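Local structure of putative non-ribosomal peptide synthetase (Actinomadura parvosata subsp. kistnae, 6M7L) at residues A[255-266]-A[416-427]. The protein probably works in non-ribosomal peptide synthesis through a condensation domain, the kind that joins carrier-bound acyl or peptidyl groups to an acceptor. Sequence-based numbering, arbitrary orientation.
Sequences ADSHARLLEAAR and DHRTDEGDADGL
His258 reaches from helix 255-266 into the hairpin formed by 416-427. Its CG lies anti to the backbone N (chi1 -179°), which directs the ring at the two strands. Ala424 CB sits over one face, 3.5 Å from the centroid of the His258 ring, a CH-pi contact. Leu427 CD1 lies over the opposite face, nearer the rim. At the edge, His258 NE2 approaches Asp416 OD1 at 2.8 Å, but the hydrogen bond is bent and weak (119°). A second weak bond runs from NE2 to the carbonyl O of His417.

One turn further along the helix, Leu262 lies against Arg418. Leu262 CD2 is over the centre of one guanidinium face, 3.8 Å from Arg418 CZ. Ala424 CB also meets Ala259 CB at 4.0 Å, while Ala255 CB packs on the backbone at Gly426.

Arg418 organises the hairpin side. Arg418 NE bonds almost straight to Asp416 OD1 (3.1 Å, 170°). Arg418 NH1 adds a weak hydrogen bond to Asp416 OD2, part of the same salt bridge. Arg418 NH2 donates to the carbonyl O of Gly422 at 2.7 Å, tying the strand to the type I turn Thr419-Gly422. With alanine at Arg418, the Asp416 carboxylate would probably lose its charged mate and be free to turn from His258, the Gly422 carbonyl would lose this donor, and a gap would open beside Leu262.

In this condensation domain a helix thus packs across a hairpin from the middle of a mixed sheet, its axis 6.6 Å from that of strand 424-427. Leu427 pairs through its backbone with Leu253 of strand 246-253, and Asp416 with Asp379 of strand 374-380. Met272 of helix 272-288 touches His258, Asp416 and Arg418. Leu261 packs against helix 440-459, so helix 255-266 links that helix to the hairpin.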
# COMPACT_ATOMS: atom_id res chain seq x y z
N ALA A 255 -1.67 16.28 22.33
CA ALA A 255 -2.97 16.47 21.69
C ALA A 255 -3.66 17.75 22.16
O ALA A 255 -4.42 18.35 21.40
CB ALA A 255 -3.86 15.26 21.93
N ASP A 256 -3.41 18.16 23.41
CA ASP A 256 -4.00 19.39 23.93
C ASP A 256 -3.68 20.58 23.04
O ASP A 256 -4.57 21.21 22.47
CB ASP A 256 -3.50 19.64 25.36
CG ASP A 256 -4.08 18.66 26.36
OD1 ASP A 256 -4.95 17.86 25.97
OD2 ASP A 256 -3.66 18.71 27.54
N SER A 257 -2.38 20.89 22.89
CA SER A 257 -1.98 21.99 22.03
C SER A 257 -2.30 21.71 20.57
O SER A 257 -2.56 22.64 19.80
CB SER A 257 -0.50 22.28 22.22
OG SER A 257 -0.18 22.42 23.59
N HIS A 258 -2.27 20.43 20.18
CA HIS A 258 -2.65 20.06 18.82
C HIS A 258 -4.10 20.41 18.54
O HIS A 258 -4.43 20.91 17.46
CB HIS A 258 -2.39 18.56 18.60
CG HIS A 258 -2.71 18.08 17.22
ND1 HIS A 258 -3.00 18.92 16.18
CD2 HIS A 258 -2.78 16.82 16.72
CE1 HIS A 258 -3.24 18.21 15.09
NE2 HIS A 258 -3.11 16.93 15.39
N ALA A 259 -4.99 20.15 19.50
CA ALA A 259 -6.40 20.46 19.31
C ALA A 259 -6.63 21.96 19.15
O ALA A 259 -7.43 22.39 18.32
CB ALA A 259 -7.22 19.92 20.48
N ARG A 260 -5.92 22.77 19.95
CA ARG A 260 -6.11 24.22 19.88
C ARG A 260 -5.64 24.79 18.55
O ARG A 260 -6.22 25.76 18.05
CB ARG A 260 -5.39 24.89 21.04
CG ARG A 260 -6.11 24.73 22.37
CD ARG A 260 -5.44 25.55 23.47
NE ARG A 260 -4.16 24.98 23.88
CZ ARG A 260 -4.03 24.00 24.77
NH1 ARG A 260 -5.11 23.48 25.34
NH2 ARG A 260 -2.83 23.55 25.09
N LEU A 261 -4.59 24.21 17.96
CA LEU A 261 -4.15 24.65 16.64
C LEU A 261 -5.15 24.24 15.56
O LEU A 261 -5.53 25.05 14.71
CB LEU A 261 -2.77 24.08 16.33
CG LEU A 261 -1.66 24.60 17.25
CD1 LEU A 261 -0.39 23.80 17.03
CD2 LEU A 261 -1.42 26.08 17.01
N LEU A 262 -5.60 22.98 15.59
CA LEU A 262 -6.66 22.54 14.70
C LEU A 262 -7.91 23.39 14.89
O LEU A 262 -8.62 23.70 13.92
CB LEU A 262 -6.97 21.06 14.95
CG LEU A 262 -8.22 20.47 14.30
CD1 LEU A 262 -8.17 20.60 12.79
CD2 LEU A 262 -8.39 19.01 14.71
N GLU A 263 -8.19 23.79 16.13
CA GLU A 263 -9.32 24.67 16.40
C GLU A 263 -9.13 26.02 15.74
O GLU A 263 -10.03 26.53 15.05
CB GLU A 263 -9.48 24.81 17.92
CG GLU A 263 -10.69 25.61 18.38
CD GLU A 263 -10.84 25.55 19.89
OE1 GLU A 263 -10.51 24.50 20.48
OE2 GLU A 263 -11.26 26.56 20.49
N ALA A 264 -7.96 26.63 15.92
CA ALA A 264 -7.68 27.92 15.29
C ALA A 264 -7.58 27.81 13.78
O ALA A 264 -7.96 28.74 13.06
CB ALA A 264 -6.39 28.52 15.87
N ALA A 265 -7.07 26.68 13.27
CA ALA A 265 -7.01 26.48 11.83
C ALA A 265 -8.40 26.49 11.22
O ALA A 265 -8.66 27.21 10.25
CB ALA A 265 -6.29 25.16 11.51
N ARG A 266 -9.32 25.69 11.78
CA ARG A 266 -10.70 25.69 11.32
C ARG A 266 -11.32 27.08 11.43
O ARG A 266 -12.10 27.49 10.56
CB ARG A 266 -11.53 24.69 12.12
CG ARG A 266 -11.26 23.22 11.83
CD ARG A 266 -11.91 22.37 12.90
NE ARG A 266 -11.76 20.93 12.68
CZ ARG A 266 -11.93 20.02 13.62
NH1 ARG A 266 -11.79 18.73 13.35
NH2 ARG A 266 -12.24 20.39 14.86
N ASP A 416 0.08 14.28 11.23
CA ASP A 416 -1.12 14.86 11.82
C ASP A 416 -2.04 13.73 12.27
O ASP A 416 -2.96 13.31 11.57
CB ASP A 416 -1.80 15.79 10.82
CG ASP A 416 -2.96 16.55 11.41
OD1 ASP A 416 -3.13 16.52 12.65
OD2 ASP A 416 -3.70 17.20 10.64
N HIS A 417 -1.76 13.22 13.47
CA HIS A 417 -2.54 12.11 14.02
C HIS A 417 -3.95 12.57 14.38
O HIS A 417 -4.14 13.65 14.94
CB HIS A 417 -1.85 11.53 15.25
CG HIS A 417 -0.62 10.73 14.94
ND1 HIS A 417 -0.54 9.88 13.85
CD2 HIS A 417 0.57 10.64 15.57
CE1 HIS A 417 0.65 9.31 13.83
NE2 HIS A 417 1.34 9.75 14.87
N ARG A 418 -4.93 11.72 14.07
CA ARG A 418 -6.32 12.03 14.33
C ARG A 418 -7.03 10.82 14.94
O ARG A 418 -6.66 9.67 14.68
CB ARG A 418 -7.06 12.45 13.05
CG ARG A 418 -6.51 13.70 12.38
CD ARG A 418 -6.66 14.92 13.27
NE ARG A 418 -6.21 16.13 12.59
CZ ARG A 418 -7.01 16.94 11.90
NH1 ARG A 418 -6.52 18.02 11.31
NH2 ARG A 418 -8.31 16.68 11.81
N THR A 419 -8.04 11.10 15.75
CA THR A 419 -8.98 10.07 16.15
C THR A 419 -9.93 9.78 14.99
O THR A 419 -10.02 10.53 14.02
CB THR A 419 -9.77 10.52 17.39
OG1 THR A 419 -8.89 11.22 18.29
CG2 THR A 419 -10.35 9.32 18.13
N ASP A 420 -10.64 8.65 15.10
CA ASP A 420 -11.58 8.25 14.05
C ASP A 420 -12.60 9.34 13.73
O ASP A 420 -13.14 9.36 12.62
CB ASP A 420 -12.30 6.97 14.45
CG ASP A 420 -11.35 5.80 14.64
OD1 ASP A 420 -10.60 5.81 15.64
OD2 ASP A 420 -11.35 4.89 13.79
N GLU A 421 -12.86 10.25 14.67
CA GLU A 421 -13.78 11.36 14.45
C GLU A 421 -13.11 12.56 13.79
O GLU A 421 -13.81 13.53 13.46
CB GLU A 421 -14.40 11.79 15.78
CG GLU A 421 -15.02 10.65 16.58
CD GLU A 421 -16.31 10.12 15.98
OE1 GLU A 421 -16.26 9.52 14.88
OE2 GLU A 421 -17.37 10.32 16.60
N GLY A 422 -11.80 12.53 13.59
CA GLY A 422 -11.08 13.66 13.05
C GLY A 422 -10.53 14.62 14.08
O GLY A 422 -10.00 15.67 13.70
N ASP A 423 -10.65 14.30 15.37
CA ASP A 423 -10.13 15.16 16.42
C ASP A 423 -8.62 14.97 16.56
O ASP A 423 -8.06 13.93 16.20
CB ASP A 423 -10.82 14.87 17.74
CG ASP A 423 -12.32 15.11 17.68
OD1 ASP A 423 -12.74 16.05 16.97
OD2 ASP A 423 -13.08 14.36 18.33
N ALA A 424 -7.97 16.00 17.09
CA ALA A 424 -6.52 15.98 17.22
C ALA A 424 -6.07 14.88 18.17
O ALA A 424 -6.62 14.72 19.27
CB ALA A 424 -6.02 17.34 17.73
N ASP A 425 -5.07 14.11 17.74
CA ASP A 425 -4.53 13.01 18.53
C ASP A 425 -3.01 13.05 18.53
O ASP A 425 -2.34 12.03 18.40
CB ASP A 425 -5.04 11.66 18.02
CG ASP A 425 -4.87 10.55 19.03
OD1 ASP A 425 -5.20 10.76 20.21
OD2 ASP A 425 -4.41 9.45 18.64
N GLY A 426 -2.45 14.24 18.67
CA GLY A 426 -1.01 14.41 18.74
C GLY A 426 -0.40 14.77 17.40
O GLY A 426 -0.90 14.39 16.33
N LEU A 427 0.70 15.52 17.45
CA LEU A 427 1.46 15.92 16.27
C LEU A 427 2.88 15.42 16.46
O LEU A 427 3.63 15.95 17.28
CB LEU A 427 1.42 17.44 16.09
CG LEU A 427 1.71 18.00 14.70
CD1 LEU A 427 0.67 17.51 13.70
CD2 LEU A 427 1.75 19.52 14.74